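Local coordinates for receptor-type tyrosine-protein phosphatase C (Rattus norvegicus, PDB 5FN8) that dephosphorylates phosphotyrosine on signalling proteins and is probably required for T-cell activation through the antigen receptor, the piece here being extracellular domains d3-d4, at residues K94-G99 and E123-E128; A129-E134 and S148-V153. One frame throughout, in Å; residues are numbered along the deposited sequence.

Interaction 1 (K94-G99 and E123-E128); sequences KAARPG and EINGPE. With NAG (2-acetamido-2-deoxy-beta-D-glucopyranose), chain H.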
loop_
_atom_site.group_PDB
_atom_site.type_symbol
_atom_site.label_atom_id
_atom_site.label_comp_id
_atom_site.label_asym_id
_atom_site.label_seq_id
_atom_site.Cartn_x
_atom_site.Cartn_y
_atom_site.Cartn_z
ATOM N N LYS B 94 0.319 13.519 -8.812
ATOM C CA LYS B 94 0.760 14.545 -7.876
ATOM C C LYS B 94 0.623 13.996 -6.441
ATOM O O LYS B 94 -0.072 12.980 -6.218
ATOM C CB LYS B 94 -0.040 15.863 -8.084
ATOM C CG LYS B 94 0.033 16.449 -9.502
ATOM C CD LYS B 94 1.436 16.963 -9.893
ATOM C CE LYS B 94 1.633 17.074 -11.393
ATOM N NZ LYS B 94 2.654 16.103 -11.917
ATOM N N ALA B 95 1.328 14.639 -5.481
ATOM C CA ALA B 95 1.264 14.271 -4.077
ATOM C C ALA B 95 -0.091 14.651 -3.480
ATOM O O ALA B 95 -0.806 15.523 -4.001
ATOM C CB ALA B 95 2.391 14.944 -3.309
ATOM N N ALA B 96 -0.460 13.974 -2.397
ATOM C CA ALA B 96 -1.689 14.291 -1.679
ATOM C C ALA B 96 -1.378 14.373 -0.165
ATOM O O ALA B 96 -0.238 14.129 0.258
ATOM C CB ALA B 96 -2.745 13.218 -1.963
ATOM N N ARG B 97 -2.387 14.740 0.657
ATOM C CA ARG B 97 -2.236 14.791 2.107
ATOM C C ARG B 97 -2.018 13.358 2.578
ATOM O O ARG B 97 -2.708 12.443 2.107
ATOM C CB ARG B 97 -3.496 15.342 2.781
ATOM C CG ARG B 97 -3.772 16.803 2.480
ATOM C CD ARG B 97 -5.054 17.234 3.143
ATOM N NE ARG B 97 -4.813 17.695 4.511
ATOM C CZ ARG B 97 -5.302 17.139 5.619
ATOM N NH1 ARG B 97 -6.086 16.068 5.543
ATOM N NH2 ARG B 97 -5.011 17.647 6.807
ATOM N N PRO B 98 -1.014 13.113 3.450
ATOM C CA PRO B 98 -0.828 11.747 3.963
ATOM C C PRO B 98 -1.982 11.426 4.943
ATOM O O PRO B 98 -2.825 12.292 5.258
ATOM C CB PRO B 98 0.501 11.869 4.734
ATOM C CG PRO B 98 0.558 13.272 5.191
ATOM C CD PRO B 98 -0.098 14.074 4.111
ATOM N N GLY B 99 -1.959 10.223 5.498
ATOM C CA GLY B 99 -2.918 9.858 6.525
ATOM C C GLY B 99 -2.389 10.213 7.902
ATOM O O GLY B 99 -1.358 10.873 8.033
ATOM N N GLU B 123 -0.925 5.467 4.226
ATOM C CA GLU B 123 -0.888 6.342 3.053
ATOM C C GLU B 123 0.134 7.483 3.260
ATOM O O GLU B 123 -0.141 8.420 4.016
ATOM C CB GLU B 123 -2.288 6.939 2.819
ATOM C CG GLU B 123 -3.340 5.916 2.362
ATOM C CD GLU B 123 -4.680 6.516 1.979
ATOM O OE1 GLU B 123 -4.708 7.441 1.133
ATOM O OE2 GLU B 123 -5.707 6.061 2.534
ATOM N N ILE B 124 1.324 7.378 2.612
ATOM C CA ILE B 124 2.410 8.364 2.614
ATOM C C ILE B 124 2.069 9.507 1.663
ATOM O O ILE B 124 2.096 10.672 2.072
ATOM C CB ILE B 124 3.799 7.723 2.321
ATOM C CG1 ILE B 124 4.108 6.516 3.289
ATOM C CG2 ILE B 124 4.956 8.786 2.335
ATOM C CD1 ILE B 124 3.895 6.714 4.750
ATOM N N ASN B 125 1.752 9.171 0.393
ATOM C CA ASN B 125 1.327 10.084 -0.690
ATOM C C ASN B 125 2.284 11.180 -1.099
ATOM O O ASN B 125 1.860 12.182 -1.689
ATOM C CB ASN B 125 -0.072 10.661 -0.389
ATOM C CG ASN B 125 -1.128 9.610 -0.204
ATOM O OD1 ASN B 125 -0.988 8.473 -0.667
ATOM N ND2 ASN B 125 -2.221 9.972 0.465
ATOM N N GLY B 126 3.558 10.986 -0.819
ATOM C CA GLY B 126 4.564 11.988 -1.146
ATOM C C GLY B 126 5.970 11.445 -1.075
ATOM O O GLY B 126 6.152 10.300 -0.646
ATOM N N PRO B 127 6.987 12.280 -1.409
ATOM C CA PRO B 127 8.384 11.787 -1.440
ATOM C C PRO B 127 9.126 11.562 -0.136
ATOM O O PRO B 127 10.149 10.861 -0.155
ATOM C CB PRO B 127 9.117 12.836 -2.284
ATOM C CG PRO B 127 8.352 14.079 -2.075
ATOM C CD PRO B 127 6.899 13.663 -1.923
ATOM N N GLU B 128 8.695 12.214 0.966
ATOM C CA GLU B 128 9.420 12.159 2.233
ATOM C C GLU B 128 8.580 11.630 3.377
ATOM O O GLU B 128 7.390 11.353 3.212
ATOM C CB GLU B 128 10.015 13.537 2.563
ATOM C CG GLU B 128 11.084 13.985 1.575
ATOM C CD GLU B 128 10.999 15.448 1.190
ATOM O OE1 GLU B 128 11.002 16.309 2.101
ATOM O OE2 GLU B 128 10.963 15.736 -0.031
HETATM C C1 NAG H . -6.751 15.434 -4.249
HETATM C C2 NAG H . -6.909 15.676 -2.748
HETATM C C3 NAG H . -8.253 16.356 -2.478
HETATM C C4 NAG H . -8.356 17.655 -3.274
HETATM C C5 NAG H . -8.108 17.389 -4.758
HETATM C C6 NAG H . -8.021 18.651 -5.587
HETATM C C7 NAG H . -5.869 14.472 -0.847
HETATM C C8 NAG H . -5.957 13.259 0.033
HETATM N N2 NAG H . -6.736 14.510 -1.892
HETATM O O3 NAG H . -8.373 16.646 -1.088
HETATM O O4 NAG H . -9.640 18.249 -3.102
HETATM O O5 NAG H . -6.863 16.692 -4.931
HETATM O O6 NAG H . -7.162 19.623 -5.003
HETATM O O7 NAG H . -5.056 15.372 -0.633
#
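Three hydrogen bonds fasten residues 94-99 to the loop 123-128, which runs roughly the other way, 148° apart end to end. Two are backbone bonds lying in the plane of the accepting carbonyl: Ala96 N gives to Asn125 O at 3.0 Å, and Gly99 N gives to Glu123 O, also at 3.0 Å. Between them comes the only side-chain bond of the set, from Asn125 ND2 to Arg97 O at 3.0 Å. Arg97 O sits almost in the plane of the Asn125 amide, but the donor lies above the plane of the Arg97 carbonyl. Asn125 can reach it because its CG stands beside its own backbone N (chi1 -58°), while positive phi turns the chain there so that CB and carbonyl both face the partner segment.

Residues 94-99 run between strand 89-92 and strand 104-108, consistent with the connection between the two fibronectin type III domains, and 123-128 is the loop from strand 114-119 to strand 130-137 of the second. Asn171 ties in as well, its ND2 hydrogen-bonding both Ala96 O and Ile124 O.

Apolar contact is slight and made of small groups, with Ala96 CB 4.0 Å from Asn125 CB. Pro98 sets CB 3.3 Å from Ile124 O, a van der Waals touch on a carbonyl; both Pro98 and Ile124 also touch Phe169 of strand 162-170.

Outside the loop pair, the acetamide of an N-acetylglucosamine lies against residues 94-99: Arg97 N donates to its O7 at 3.0 Å, nearly straight at 176°, and Ala96 CB touches the same oxygen at 3.4 Å. The Arg97 chain, bent at chi3, carries its guanidinium away to a salt bridge with Asp177.

Interaction 2 (A129-E134 and S148-V153); sequences ARYILE and STCKFV. With NAG (2-acetamido-2-deoxy-beta-D-glucopyranose), chain G.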
loop_
_atom_site.group_PDB
_atom_site.type_symbol
_atom_site.label_atom_id
_atom_site.label_comp_id
_atom_site.label_asym_id
_atom_site.label_seq_id
_atom_site.Cartn_x
_atom_site.Cartn_y
_atom_site.Cartn_z
ATOM N N ALA B 129 9.225 11.476 4.550
ATOM C CA ALA B 129 8.600 10.974 5.747
ATOM C C ALA B 129 9.141 11.691 6.990
ATOM O O ALA B 129 10.257 11.390 7.448
ATOM C CB ALA B 129 8.798 9.469 5.850
ATOM N N ARG B 130 8.347 12.669 7.521
ATOM C CA ARG B 130 8.691 13.444 8.728
ATOM C C ARG B 130 7.533 13.548 9.670
ATOM O O ARG B 130 6.361 13.503 9.276
ATOM C CB ARG B 130 9.309 14.816 8.409
ATOM C CG ARG B 130 10.499 14.660 7.460
ATOM C CD ARG B 130 11.468 15.780 7.433
ATOM N NE ARG B 130 11.986 16.123 8.758
ATOM C CZ ARG B 130 13.153 15.727 9.250
ATOM N NH1 ARG B 130 13.916 14.894 8.566
ATOM N NH2 ARG B 130 13.551 16.140 10.443
ATOM N N TYR B 131 7.876 13.650 10.933
ATOM C CA TYR B 131 6.947 13.694 12.042
ATOM C C TYR B 131 7.019 15.052 12.728
ATOM O O TYR B 131 8.089 15.477 13.182
ATOM C CB TYR B 131 7.280 12.548 13.015
ATOM C CG TYR B 131 7.094 11.196 12.370
ATOM C CD1 TYR B 131 5.849 10.575 12.357
ATOM C CD2 TYR B 131 8.144 10.571 11.698
ATOM C CE1 TYR B 131 5.665 9.339 11.736
ATOM C CE2 TYR B 131 7.967 9.351 11.052
ATOM C CZ TYR B 131 6.730 8.729 11.087
ATOM O OH TYR B 131 6.583 7.539 10.414
ATOM N N ILE B 132 5.861 15.737 12.781
ATOM C CA ILE B 132 5.749 17.056 13.419
ATOM C C ILE B 132 5.017 16.905 14.726
ATOM O O ILE B 132 3.892 16.410 14.757
ATOM C CB ILE B 132 5.017 18.070 12.490
ATOM C CG1 ILE B 132 5.573 18.121 11.048
ATOM C CG2 ILE B 132 4.844 19.447 13.158
ATOM C CD1 ILE B 132 7.032 18.299 10.849
ATOM N N LEU B 133 5.622 17.321 15.784
ATOM C CA LEU B 133 4.945 17.294 17.057
ATOM C C LEU B 133 4.753 18.713 17.599
ATOM O O LEU B 133 5.703 19.475 17.693
ATOM C CB LEU B 133 5.687 16.412 18.072
ATOM C CG LEU B 133 5.255 16.552 19.535
ATOM C CD1 LEU B 133 3.852 16.017 19.766
ATOM C CD2 LEU B 133 6.226 15.880 20.450
ATOM N N GLU B 134 3.514 19.050 17.942
ATOM C CA GLU B 134 3.139 20.297 18.604
ATOM C C GLU B 134 2.717 19.986 20.014
ATOM O O GLU B 134 1.964 19.039 20.264
ATOM C CB GLU B 134 1.966 20.951 17.919
ATOM C CG GLU B 134 2.338 21.600 16.624
ATOM C CD GLU B 134 1.248 22.534 16.162
ATOM O OE1 GLU B 134 0.038 22.238 16.314
ATOM O OE2 GLU B 134 1.632 23.596 15.638
ATOM N N SER B 148 12.668 12.780 11.687
ATOM C CA SER B 148 12.671 11.614 10.794
ATOM C C SER B 148 11.993 10.437 11.463
ATOM O O SER B 148 11.399 9.626 10.772
ATOM C CB SER B 148 14.105 11.196 10.518
ATOM O OG SER B 148 14.692 12.161 9.673
ATOM N N THR B 149 12.136 10.314 12.793
ATOM C CA THR B 149 11.593 9.233 13.620
ATOM C C THR B 149 10.566 9.770 14.600
ATOM O O THR B 149 10.755 10.822 15.214
ATOM C CB THR B 149 12.723 8.474 14.369
ATOM O OG1 THR B 149 13.447 9.399 15.174
ATOM C CG2 THR B 149 13.708 7.799 13.433
ATOM N N CYS B 150 9.503 9.023 14.791
ATOM C CA CYS B 150 8.434 9.401 15.688
ATOM C C CYS B 150 8.706 8.943 17.094
ATOM O O CYS B 150 7.955 8.148 17.659
ATOM C CB CYS B 150 7.087 8.916 15.175
ATOM S SG CYS B 150 5.676 9.710 15.978
ATOM N N LYS B 151 9.797 9.475 17.671
ATOM C CA LYS B 151 10.226 9.244 19.038
ATOM C C LYS B 151 10.719 10.593 19.590
ATOM O O LYS B 151 11.825 11.066 19.281
ATOM C CB LYS B 151 11.274 8.111 19.148
ATOM C CG LYS B 151 12.441 8.172 18.149
ATOM C CD LYS B 151 13.728 7.535 18.703
ATOM C CE LYS B 151 14.922 7.754 17.795
ATOM N NZ LYS B 151 16.145 7.074 18.306
ATOM N N PHE B 152 9.829 11.253 20.339
ATOM C CA PHE B 152 10.068 12.580 20.906
ATOM C C PHE B 152 10.157 12.518 22.385
ATOM O O PHE B 152 9.318 11.889 23.030
ATOM C CB PHE B 152 8.931 13.555 20.540
ATOM C CG PHE B 152 8.619 13.674 19.066
ATOM C CD1 PHE B 152 9.287 14.601 18.269
ATOM C CD2 PHE B 152 7.637 12.879 18.474
ATOM C CE1 PHE B 152 8.996 14.706 16.902
ATOM C CE2 PHE B 152 7.330 13.011 17.112
ATOM C CZ PHE B 152 8.020 13.913 16.337
ATOM N N VAL B 153 11.149 13.209 22.934
ATOM C CA VAL B 153 11.334 13.366 24.376
ATOM C C VAL B 153 11.104 14.852 24.656
ATOM O O VAL B 153 11.816 15.701 24.121
ATOM C CB VAL B 153 12.643 12.752 24.971
ATOM C CG1 VAL B 153 13.821 12.870 24.012
ATOM C CG2 VAL B 153 12.977 13.348 26.346
HETATM C C1 NAG G . 10.617 19.578 8.607
HETATM C C2 NAG G . 9.812 20.612 7.814
HETATM C C3 NAG G . 10.180 20.604 6.327
HETATM C C4 NAG G . 11.690 20.563 6.118
HETATM C C5 NAG G . 12.334 19.426 6.906
HETATM C C6 NAG G . 13.845 19.419 6.804
HETATM C C7 NAG G . 7.345 20.974 7.583
HETATM C C8 NAG G . 6.010 20.525 8.087
HETATM N N2 NAG G . 8.412 20.254 8.011
HETATM O O3 NAG G . 9.707 21.806 5.724
HETATM O O4 NAG G . 11.960 20.404 4.727
HETATM O O5 NAG G . 12.018 19.574 8.298
HETATM O O6 NAG G . 14.434 18.327 7.497
HETATM O O7 NAG G . 7.454 21.923 6.810
#
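The two sheets of the second fibronectin type III domain face each other here: residues 129-134 begin strand 130-137 of the four-stranded sheet, while 148-153 cross over from strand 140-147 into strand 151-154 of the three-stranded one. No clear hydrogen bond spans the segments; aromatic side chains of the sandwich interior do the joining. Tyr131 and Leu133, alternate residues of one strand, both send CB toward Cys150 and Phe152.

The Tyr131 ring (chi1 -63°, CG beside the backbone N) takes Cys150 CB over one face, a CH-pi contact 3.6 Å from the centroid. Cys150 SG is anti to its own N and stands obliquely off that ring, 4.4 Å from the centroid; it closes the disulfide to Cys118 on strand 114-119. Ser148 O meets the ring edge in plane, 3.5 Å from Tyr131 CE2, and Phe169 packs edge-to-face with Tyr131. An inverse gamma turn centred on Cys150 bends the backbone just before strand 151-154.

Leu133 and Phe152 slide past each other in opposite directions. Leu133 CB sits over the ring centre, only 6° off the normal and 3.7 Å from the centroid, and Leu133 CD2 goes on to the root of the ring, 3.5 Å from Phe152 CG. The ring tip brings CZ to 3.7 Å from Tyr131 CB, with Tyr131 O in plane at the edge.

At the surface, Arg130 NE hydrogen-bonds Asn146 OD1, the glycosylated asparagine, which helps fix how the guanidinium is turned. Arg130 NH1 comes to 3.0 Å from Ser148 OG. The flat group lies between a sugar and a loop: Ser148 N lies over one face, offset toward the rim, and O6 of the N-acetylglucosamine lies over the centre of the other, 3.4 Å from Arg130 CZ.

How the interactions relate
Both contacts belong to the second fibronectin type III domain, and Glu128 of interaction 1 runs into Ala129 of interaction 2, though their centres lie 16 Å apart. Interaction 1 sits at the end of the domain that meets its predecessor, joins two loops, and depends on polar bonds among backbone atoms and one amide. Interaction 2 joins the two sheets, with a buried heart of rings, a leucine and a disulfide cysteine and no clear hydrogen bond between its segments; its outer side, at Arg130 and Ile132, lies against a glycan, while Ala96 and Arg97 touch another sugar. Phe169 of strand 162-170 is shared, packing against Pro98 and Ile124 in one and Tyr131 in the other.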